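Local coordinates for conserved hypothetical protein (Staphylococcus aureus subsp. aureus, PDB 2AP3) that is of unknown function but belongs to a family of putative cell-wall binding lipoproteins and folds as a long, mostly helical bundle, at residues G39-E44 with L79-K84; K91-F96 with E124-H129; V115-D120 with Q189-D194. One frame throughout, in Å; residues are numbered along the deposited sequence.

Contact 1: residues G39-E44 with L79-K84; sequences GKKIAE and LKEFEK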
loop_
_atom_site.group_PDB
_atom_site.type_symbol
_atom_site.label_atom_id
_atom_site.label_comp_id
_atom_site.label_asym_id
_atom_site.label_seq_id
_atom_site.Cartn_x
_atom_site.Cartn_y
_atom_site.Cartn_z
ATOM N N GLY A 39 -5.135 -6.970 2.368
ATOM C CA GLY A 39 -4.280 -7.152 3.538
ATOM C C GLY A 39 -4.644 -8.361 4.365
ATOM O O GLY A 39 -3.757 -9.091 4.800
ATOM N N LYS A 40 -5.941 -8.580 4.580
ATOM C CA LYS A 40 -6.368 -9.780 5.314
ATOM C C LYS A 40 -6.017 -11.065 4.565
ATOM O O LYS A 40 -5.561 -12.036 5.158
ATOM C CB LYS A 40 -7.856 -9.730 5.622
ATOM C CG LYS A 40 -8.195 -8.685 6.654
ATOM C CD LYS A 40 -9.698 -8.634 6.872
ATOM C CE LYS A 40 -10.096 -7.417 7.688
ATOM N NZ LYS A 40 -11.533 -7.548 8.100
ATOM N N LYS A 41 -6.218 -11.058 3.247
ATOM C CA LYS A 41 -5.975 -12.259 2.451
ATOM C C LYS A 41 -4.472 -12.563 2.416
ATOM O O LYS A 41 -4.059 -13.713 2.529
ATOM C CB LYS A 41 -6.514 -12.066 1.038
ATOM C CG LYS A 41 -8.039 -12.073 0.980
ATOM C CD LYS A 41 -8.628 -13.464 1.058
ATOM C CE LYS A 41 -10.125 -13.413 1.373
ATOM N NZ LYS A 41 -10.921 -12.520 0.480
ATOM N N ILE A 42 -3.649 -11.526 2.284
ATOM C CA ILE A 42 -2.209 -11.718 2.321
ATOM C C ILE A 42 -1.754 -12.173 3.708
ATOM O O ILE A 42 -0.912 -13.075 3.823
ATOM C CB ILE A 42 -1.454 -10.472 1.823
ATOM C CG1 ILE A 42 -1.684 -10.336 0.309
ATOM C CG2 ILE A 42 0.063 -10.590 2.105
ATOM C CD1 ILE A 42 -1.121 -9.020 -0.231
ATOM N N ALA A 43 -2.382 -11.653 4.750
ATOM C CA ALA A 43 -2.045 -12.126 6.108
ATOM C C ALA A 43 -2.345 -13.624 6.281
ATOM O O ALA A 43 -1.554 -14.367 6.881
ATOM C CB ALA A 43 -2.751 -11.298 7.177
ATOM N N GLU A 44 -3.475 -14.082 5.748
ATOM C CA GLU A 44 -3.796 -15.503 5.762
ATOM C C GLU A 44 -2.729 -16.299 5.012
ATOM O O GLU A 44 -2.276 -17.345 5.494
ATOM C CB GLU A 44 -5.185 -15.762 5.188
ATOM C CG GLU A 44 -6.331 -15.102 5.963
ATOM C CD GLU A 44 -6.729 -15.846 7.229
ATOM O OE1 GLU A 44 -6.259 -16.982 7.430
ATOM O OE2 GLU A 44 -7.539 -15.284 8.014
ATOM N N LEU A 79 1.750 -12.335 -4.392
ATOM C CA LEU A 79 1.887 -11.326 -5.434
ATOM C C LEU A 79 0.594 -11.094 -6.218
ATOM O O LEU A 79 0.249 -9.939 -6.556
ATOM C CB LEU A 79 3.006 -11.731 -6.392
ATOM C CG LEU A 79 4.409 -11.650 -5.808
ATOM C CD1 LEU A 79 5.416 -12.425 -6.666
ATOM C CD2 LEU A 79 4.870 -10.164 -5.609
ATOM N N LYS A 80 -0.132 -12.162 -6.506
ATOM C CA LYS A 80 -1.372 -12.037 -7.269
ATOM C C LYS A 80 -2.392 -11.238 -6.442
ATOM O O LYS A 80 -3.038 -10.293 -6.945
ATOM C CB LYS A 80 -1.908 -13.418 -7.627
ATOM C CG LYS A 80 -3.195 -13.418 -8.458
ATOM C CD LYS A 80 -3.034 -12.630 -9.760
ATOM C CE LYS A 80 -2.002 -13.295 -10.675
ATOM N NZ LYS A 80 -1.742 -12.542 -11.955
ATOM N N GLU A 81 -2.545 -11.596 -5.170
ATOM C CA GLU A 81 -3.455 -10.846 -4.314
ATOM C C GLU A 81 -3.029 -9.377 -4.224
ATOM O O GLU A 81 -3.868 -8.470 -4.289
ATOM C CB GLU A 81 -3.543 -11.523 -2.928
ATOM C CG GLU A 81 -4.624 -10.976 -2.012
ATOM C CD GLU A 81 -6.043 -11.030 -2.583
ATOM O OE1 GLU A 81 -6.397 -11.933 -3.390
ATOM O OE2 GLU A 81 -6.829 -10.165 -2.167
ATOM N N PHE A 82 -1.722 -9.115 -4.126
ATOM C CA PHE A 82 -1.253 -7.732 -4.025
ATOM C C PHE A 82 -1.598 -6.887 -5.255
ATOM O O PHE A 82 -1.760 -5.681 -5.139
ATOM C CB PHE A 82 0.233 -7.694 -3.709
ATOM C CG PHE A 82 0.764 -6.328 -3.424
ATOM C CD1 PHE A 82 0.388 -5.650 -2.272
ATOM C CD2 PHE A 82 1.632 -5.716 -4.298
ATOM C CE1 PHE A 82 0.905 -4.380 -2.006
ATOM C CE2 PHE A 82 2.151 -4.436 -4.048
ATOM C CZ PHE A 82 1.767 -3.777 -2.894
ATOM N N GLU A 83 -1.735 -7.525 -6.418
ATOM C CA GLU A 83 -2.145 -6.800 -7.640
ATOM C C GLU A 83 -3.419 -6.001 -7.389
ATOM O O GLU A 83 -3.576 -4.906 -7.943
ATOM C CB GLU A 83 -2.419 -7.764 -8.790
ATOM C CG GLU A 83 -1.174 -8.452 -9.324
ATOM C CD GLU A 83 -1.448 -9.299 -10.575
ATOM O OE1 GLU A 83 -2.370 -8.947 -11.366
ATOM O OE2 GLU A 83 -0.760 -10.312 -10.772
ATOM N N LYS A 84 -4.348 -6.574 -6.619
ATOM C CA LYS A 84 -5.614 -5.894 -6.329
ATOM C C LYS A 84 -5.372 -4.565 -5.600
ATOM O O LYS A 84 -6.073 -3.581 -5.854
ATOM C CB LYS A 84 -6.569 -6.794 -5.539
ATOM C CG LYS A 84 -7.030 -8.038 -6.290
ATOM C CD LYS A 84 -7.727 -8.980 -5.320
ATOM C CE LYS A 84 -8.050 -10.319 -5.943
ATOM N NZ LYS A 84 -8.736 -11.251 -4.979
#
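Ile42 lies aslant across Glu81 where helices 33-50 and 61-96, antiparallel neighbours in an elongated helical bundle, run 170° apart in direction. Its longer branch crosses the gap: with CG1 beside the backbone N (chi1 -70°) and CD1 extended, it lies over the aliphatic part of Glu81, Ile42 CG1 being 3.8 Å from Glu81 CG. Its terminal methyl goes on to the next side chain, Ile42 CD1 standing 4.0 Å from Phe82 CB, at the edge of the phenylalanine ring. A branched apolar residue suits this place, because Ile42 and Phe82 both pack on Tyr136 of helix 109-150. On the outer flank Lys41 offers only the root of its chain, Lys41 CB lying 3.7 Å from Glu81 OE2, then bends away at chi2. The carboxylate finds its cation one turn along its own helix: Lys84 NZ meets Glu81 OE1 on its syn side, somewhat out of the carboxylate plane, in a salt bridge of 2.9 Å. Lys41 NZ stays 5.4 Å from Glu81 OE2. Across the helices the attraction is thus mainly contact between aliphatic groups of Ile42, Glu81 and Phe82; any pull from Lys41 is probably weak and partly offset by the Lys84 amine.

Contact 2: residues K91-F96 with E124-H129; sequences KSEQDF and EKYKLH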
loop_
_atom_site.group_PDB
_atom_site.type_symbol
_atom_site.label_atom_id
_atom_site.label_comp_id
_atom_site.label_asym_id
_atom_site.label_seq_id
_atom_site.Cartn_x
_atom_site.Cartn_y
_atom_site.Cartn_z
ATOM N N LYS A 91 -6.716 3.155 -9.384
ATOM C CA LYS A 91 -8.090 3.657 -9.554
ATOM C C LYS A 91 -8.285 4.931 -8.732
ATOM O O LYS A 91 -8.834 5.922 -9.217
ATOM C CB LYS A 91 -9.096 2.577 -9.139
ATOM C CG LYS A 91 -10.572 2.998 -9.138
ATOM C CD LYS A 91 -11.443 1.846 -8.626
ATOM C CE LYS A 91 -12.783 2.304 -8.078
ATOM N NZ LYS A 91 -13.728 2.702 -9.145
ATOM N N SER A 92 -7.791 4.899 -7.495
ATOM C CA SER A 92 -7.874 6.018 -6.572
ATOM C C SER A 92 -7.175 7.263 -7.143
ATOM O O SER A 92 -7.738 8.375 -7.119
ATOM C CB SER A 92 -7.268 5.589 -5.226
ATOM O OG SER A 92 -7.199 6.659 -4.307
ATOM N N GLU A 93 -5.966 7.081 -7.671
ATOM C CA GLU A 93 -5.213 8.197 -8.235
ATOM C C GLU A 93 -5.921 8.781 -9.456
ATOM O O GLU A 93 -5.945 10.002 -9.632
ATOM C CB GLU A 93 -3.775 7.806 -8.588
ATOM C CG GLU A 93 -2.885 9.026 -8.844
ATOM C CD GLU A 93 -1.594 8.700 -9.559
ATOM O OE1 GLU A 93 -1.185 9.486 -10.439
ATOM O OE2 GLU A 93 -0.980 7.664 -9.249
ATOM N N GLN A 94 -6.497 7.911 -10.286
ATOM C CA GLN A 94 -7.262 8.357 -11.463
ATOM C C GLN A 94 -8.453 9.225 -11.069
ATOM O O GLN A 94 -8.749 10.216 -11.743
ATOM C CB GLN A 94 -7.723 7.164 -12.311
ATOM C CG GLN A 94 -6.627 6.591 -13.206
ATOM C CD GLN A 94 -7.107 5.463 -14.113
ATOM O OE1 GLN A 94 -6.547 4.366 -14.104
ATOM N NE2 GLN A 94 -8.145 5.735 -14.909
ATOM N N ASP A 95 -9.128 8.844 -9.985
ATOM C CA ASP A 95 -10.271 9.593 -9.473
ATOM C C ASP A 95 -9.829 10.872 -8.767
ATOM O O ASP A 95 -10.561 11.869 -8.761
ATOM C CB ASP A 95 -11.096 8.737 -8.510
ATOM C CG ASP A 95 -11.859 7.620 -9.210
ATOM O OD1 ASP A 95 -11.920 7.606 -10.457
ATOM O OD2 ASP A 95 -12.407 6.752 -8.503
ATOM N N PHE A 96 -8.638 10.826 -8.172
ATOM C CA PHE A 96 -8.076 11.956 -7.433
ATOM C C PHE A 96 -7.887 13.180 -8.315
ATOM O O PHE A 96 -8.346 14.269 -7.967
ATOM C CB PHE A 96 -6.740 11.576 -6.774
ATOM C CG PHE A 96 -5.853 12.761 -6.463
ATOM C CD1 PHE A 96 -4.723 13.021 -7.237
ATOM C CD2 PHE A 96 -6.157 13.621 -5.409
ATOM C CE1 PHE A 96 -3.905 14.116 -6.962
ATOM C CE2 PHE A 96 -5.346 14.721 -5.128
ATOM C CZ PHE A 96 -4.222 14.968 -5.905
ATOM N N GLU A 124 1.904 13.010 -2.943
ATOM C CA GLU A 124 3.033 12.308 -2.331
ATOM C C GLU A 124 2.603 10.896 -1.885
ATOM O O GLU A 124 3.406 9.942 -1.956
ATOM C CB GLU A 124 3.605 13.104 -1.152
ATOM C CG GLU A 124 4.966 12.601 -0.679
ATOM C CD GLU A 124 5.883 12.206 -1.839
ATOM O OE1 GLU A 124 6.292 13.092 -2.618
ATOM O OE2 GLU A 124 6.183 11.005 -1.984
ATOM N N LYS A 125 1.346 10.765 -1.445
ATOM C CA LYS A 125 0.798 9.461 -1.033
ATOM C C LYS A 125 0.896 8.468 -2.186
ATOM O O LYS A 125 1.406 7.354 -2.024
ATOM C CB LYS A 125 -0.670 9.577 -0.581
ATOM C CG LYS A 125 -1.360 8.210 -0.320
ATOM C CD LYS A 125 -2.890 8.334 -0.149
ATOM C CE LYS A 125 -3.604 6.968 -0.207
ATOM N NZ LYS A 125 -5.081 7.063 0.069
ATOM N N TYR A 126 0.391 8.868 -3.348
ATOM C CA TYR A 126 0.398 7.985 -4.507
ATOM C C TYR A 126 1.802 7.624 -4.961
ATOM O O TYR A 126 2.055 6.486 -5.355
ATOM C CB TYR A 126 -0.444 8.567 -5.637
ATOM C CG TYR A 126 -1.891 8.740 -5.234
ATOM C CD1 TYR A 126 -2.631 7.670 -4.725
ATOM C CD2 TYR A 126 -2.535 9.974 -5.388
ATOM C CE1 TYR A 126 -3.967 7.832 -4.354
ATOM C CE2 TYR A 126 -3.873 10.136 -5.033
ATOM C CZ TYR A 126 -4.575 9.066 -4.514
ATOM O OH TYR A 126 -5.894 9.221 -4.159
ATOM N N LYS A 127 2.729 8.579 -4.883
ATOM C CA LYS A 127 4.113 8.296 -5.240
ATOM C C LYS A 127 4.753 7.314 -4.251
ATOM O O LYS A 127 5.444 6.364 -4.650
ATOM C CB LYS A 127 4.921 9.593 -5.324
ATOM C CG LYS A 127 6.342 9.379 -5.823
ATOM C CD LYS A 127 7.164 10.653 -5.859
ATOM C CE LYS A 127 8.632 10.319 -6.051
ATOM N NZ LYS A 127 9.487 11.541 -6.040
ATOM N N LEU A 128 4.525 7.534 -2.966
ATOM C CA LEU A 128 5.114 6.656 -1.972
ATOM C C LEU A 128 4.487 5.268 -2.031
ATOM O O LEU A 128 5.155 4.275 -1.733
ATOM C CB LEU A 128 5.027 7.254 -0.569
ATOM C CG LEU A 128 6.121 8.260 -0.187
ATOM C CD1 LEU A 128 5.781 8.869 1.176
ATOM C CD2 LEU A 128 7.495 7.580 -0.149
ATOM N N HIS A 129 3.222 5.180 -2.436
ATOM C CA HIS A 129 2.670 3.835 -2.599
ATOM C C HIS A 129 3.379 3.047 -3.702
ATOM O O HIS A 129 3.625 1.841 -3.553
ATOM C CB HIS A 129 1.167 3.820 -2.866
ATOM C CG HIS A 129 0.606 2.438 -2.776
ATOM N ND1 HIS A 129 0.573 1.582 -3.856
ATOM C CD2 HIS A 129 0.191 1.719 -1.709
ATOM C CE1 HIS A 129 0.107 0.406 -3.468
ATOM N NE2 HIS A 129 -0.157 0.470 -2.175
#
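Tyr126 reaches across from helix 109-150 and is gripped by three side chains of helix 61-96. Glu93 lies flat over one face of the phenol: its CB sits 3.9 Å from the centroid of the Tyr126 ring and only 9° off the normal, a CH-pi contact, and Glu93 CG follows at 3.6 Å from Tyr126 CD2. Phe96 comes in at the ring's edge, with Phe96 CG 3.6 Å from Tyr126 CE2 and the two ring planes inclined at 55°. Next to the phenol oxygen is Ser92, whose OG is 2.9 Å from Tyr126 OH; a small hydroxyl fits here, and its clear hydrogen bond is to Glu32. The length of one tyrosine side chain suits the wide 10.8 Å axis separation of these antiparallel helices in the elongated bundle, where Ile28 of helix 10-30 packs on both Ser92 and Tyr126. The packing thins out toward the carboxylate of Glu93. With CG anti to the backbone N (chi1 -166°) and the chain extended beyond it, this side chain runs back along the tyrosine toward its root, bringing Glu93 OE2 to 3.8 Å from Tyr126 CB. The carboxylate of this partly exposed residue has a long, weak ion pair with Lys97.

Contact 3: residues V115-D120 with Q189-D194; sequences VKQLDD and QKEKQD. Unlike the reference sequence in segment 189-194: Gln189 (reference Gly).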
loop_
_atom_site.group_PDB
_atom_site.type_symbol
_atom_site.label_atom_id
_atom_site.label_comp_id
_atom_site.label_asym_id
_atom_site.label_seq_id
_atom_site.Cartn_x
_atom_site.Cartn_y
_atom_site.Cartn_z
ATOM N N VAL A 115 -5.490 24.044 0.740
ATOM C CA VAL A 115 -6.056 23.022 -0.154
ATOM C C VAL A 115 -5.007 22.473 -1.116
ATOM O O VAL A 115 -4.899 21.251 -1.287
ATOM C CB VAL A 115 -7.308 23.555 -0.903
ATOM C CG1 VAL A 115 -7.733 22.614 -2.051
ATOM C CG2 VAL A 115 -8.450 23.753 0.081
ATOM N N LYS A 116 -4.232 23.369 -1.725
ATOM C CA LYS A 116 -3.156 22.977 -2.618
ATOM C C LYS A 116 -2.155 22.092 -1.874
ATOM O O LYS A 116 -1.617 21.148 -2.447
ATOM C CB LYS A 116 -2.471 24.202 -3.231
ATOM C CG LYS A 116 -3.360 24.934 -4.232
ATOM C CD LYS A 116 -2.622 26.010 -5.014
ATOM C CE LYS A 116 -3.541 26.617 -6.075
ATOM N NZ LYS A 116 -2.962 27.822 -6.750
ATOM N N GLN A 117 -1.953 22.379 -0.588
ATOM C CA GLN A 117 -1.034 21.607 0.247
ATOM C C GLN A 117 -1.581 20.203 0.524
ATOM O O GLN A 117 -0.830 19.228 0.475
ATOM C CB GLN A 117 -0.703 22.365 1.550
ATOM C CG GLN A 117 0.081 21.574 2.604
ATOM C CD GLN A 117 1.460 21.138 2.145
ATOM O OE1 GLN A 117 2.005 21.661 1.165
ATOM N NE2 GLN A 117 2.049 20.184 2.870
ATOM N N LEU A 118 -2.878 20.099 0.808
ATOM C CA LEU A 118 -3.509 18.785 0.951
ATOM C C LEU A 118 -3.373 17.973 -0.339
ATOM O O LEU A 118 -3.040 16.776 -0.286
ATOM C CB LEU A 118 -4.976 18.911 1.370
ATOM C CG LEU A 118 -5.808 17.620 1.460
ATOM C CD1 LEU A 118 -5.185 16.558 2.405
ATOM C CD2 LEU A 118 -7.206 17.975 1.898
ATOM N N ASP A 119 -3.616 18.618 -1.484
ATOM C CA ASP A 119 -3.435 17.986 -2.804
ATOM C C ASP A 119 -2.019 17.503 -3.043
ATOM O O ASP A 119 -1.798 16.462 -3.657
ATOM C CB ASP A 119 -3.793 18.949 -3.937
ATOM C CG ASP A 119 -5.247 18.919 -4.295
ATOM O OD1 ASP A 119 -5.963 17.973 -3.888
ATOM O OD2 ASP A 119 -5.683 19.873 -4.994
ATOM N N ASP A 120 -1.052 18.279 -2.577
ATOM C CA ASP A 120 0.338 17.906 -2.752
ATOM C C ASP A 120 0.717 16.704 -1.906
ATOM O O ASP A 120 1.525 15.895 -2.330
ATOM C CB ASP A 120 1.260 19.087 -2.449
ATOM C CG ASP A 120 1.142 20.191 -3.476
ATOM O OD1 ASP A 120 0.729 19.923 -4.627
ATOM O OD2 ASP A 120 1.480 21.339 -3.135
ATOM N N GLN A 189 -4.063 13.182 6.937
ATOM C CA GLN A 189 -5.021 13.622 7.948
ATOM C C GLN A 189 -4.678 14.981 8.578
ATOM O O GLN A 189 -5.588 15.773 8.830
ATOM C CB GLN A 189 -5.278 12.557 9.014
ATOM C CG GLN A 189 -6.289 12.988 10.094
ATOM C CD GLN A 189 -7.602 13.524 9.522
ATOM O OE1 GLN A 189 -7.880 14.721 9.606
ATOM N NE2 GLN A 189 -8.414 12.637 8.944
ATOM N N LYS A 190 -3.398 15.258 8.833
ATOM C CA LYS A 190 -3.025 16.574 9.387
ATOM C C LYS A 190 -3.454 17.736 8.479
ATOM O O LYS A 190 -3.947 18.763 8.965
ATOM C CB LYS A 190 -1.527 16.664 9.743
ATOM C CG LYS A 190 -0.607 17.141 8.613
ATOM C CD LYS A 190 0.733 17.642 9.123
ATOM C CE LYS A 190 1.437 18.457 8.049
ATOM N NZ LYS A 190 2.729 19.042 8.517
ATOM N N GLU A 191 -3.273 17.569 7.169
ATOM C CA GLU A 191 -3.627 18.618 6.220
ATOM C C GLU A 191 -5.133 18.783 6.136
ATOM O O GLU A 191 -5.629 19.899 5.952
ATOM C CB GLU A 191 -3.022 18.357 4.836
ATOM C CG GLU A 191 -1.488 18.245 4.823
ATOM C CD GLU A 191 -0.763 19.516 5.241
ATOM O OE1 GLU A 191 0.486 19.487 5.306
ATOM O OE2 GLU A 191 -1.419 20.553 5.491
ATOM N N LYS A 192 -5.856 17.676 6.297
ATOM C CA LYS A 192 -7.321 17.700 6.321
ATOM C C LYS A 192 -7.853 18.505 7.497
ATOM O O LYS A 192 -8.819 19.260 7.340
ATOM C CB LYS A 192 -7.892 16.284 6.361
ATOM C CG LYS A 192 -7.899 15.595 5.010
ATOM C CD LYS A 192 -8.373 14.161 5.157
ATOM C CE LYS A 192 -8.353 13.435 3.830
ATOM N NZ LYS A 192 -8.807 12.015 3.960
ATOM N N GLN A 193 -7.230 18.334 8.666
ATOM C CA GLN A 193 -7.604 19.068 9.881
ATOM C C GLN A 193 -7.455 20.579 9.685
ATOM O O GLN A 193 -8.353 21.348 10.043
ATOM C CB GLN A 193 -6.759 18.611 11.072
ATOM C CG GLN A 193 -7.297 17.391 11.826
ATOM C CD GLN A 193 -6.526 17.130 13.116
ATOM O OE1 GLN A 193 -5.331 16.841 13.088
ATOM N NE2 GLN A 193 -7.213 17.234 14.253
ATOM N N ASP A 194 -6.330 20.993 9.094
ATOM C CA ASP A 194 -6.090 22.412 8.778
ATOM C C ASP A 194 -7.075 22.959 7.755
ATOM O O ASP A 194 -7.643 24.037 7.950
ATOM C CB ASP A 194 -4.661 22.624 8.267
ATOM C CG ASP A 194 -3.640 22.709 9.386
ATOM O OD1 ASP A 194 -3.950 22.317 10.534
ATOM O OD2 ASP A 194 -2.513 23.175 9.108
#
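Gln117 and Glu191 supply the polar part of this contact through a single hydrogen bond, Gln117 NE2 to Glu191 OE1, 3.0 Å long and fairly straight at 165°. The oxygen lies close to the plane of the glutamine amide, but the nitrogen approaches it from well above the carboxylate plane, the two flat groups being turned 70° against each other. Gln117 CG, anti to the backbone N (chi1 171°), lies against the acid, 3.4 Å from each of Glu191 OE1 and OE2, and the bends at chi2 turn the amide and the carboxylate toward each other. An N-H donor suits the place because it gives the carboxylate of the buried Glu191 a partner. Lys190 NZ, a long 3.9 Å from Glu191 OE1, probably contributes some electrostatic stabilisation.

The two helices run antiparallel as neighbours in the long helical bundle, and helix 10-30 packs against both at this level.

Apolar contact fills the inner side. Leu118 stands beside the base of Glu191, with Leu118 CD1 3.7 Å from Glu191 CB, and both methyls of its fork rest against Lys192 CG, Leu118 CD1 at 3.9 Å and CD2 at 4.0 Å. The leucine also touches Tyr21 and Leu22 of helix 10-30. Lys192 suits the border of this patch, its extended methylenes giving the leucine a greasy surface and carrying the amine toward Asp26, a long, weak ion-pair partner.

Following the chain from the N terminus, contact 1 comes first: 39-44 on helix 33-50 is met by 79-84 on helix 61-96, closing a loop of 34 intervening residues. Helix 61-96 then continues to 91-96, where contact 2 opens, in series with contact 1 and about 19 Å from it between centres. Before contact 2 closes at 124-129, helix 109-150 has already passed 115-120, which opens contact 3, so these two cross. Contact 3 closes only at 189-194 on helix 157-195. Contacts 2 and 3 touch through Phe96 CE2 and Asp119 OD1, 3.5 Å apart. Together the three tie four successive helices into one bundle.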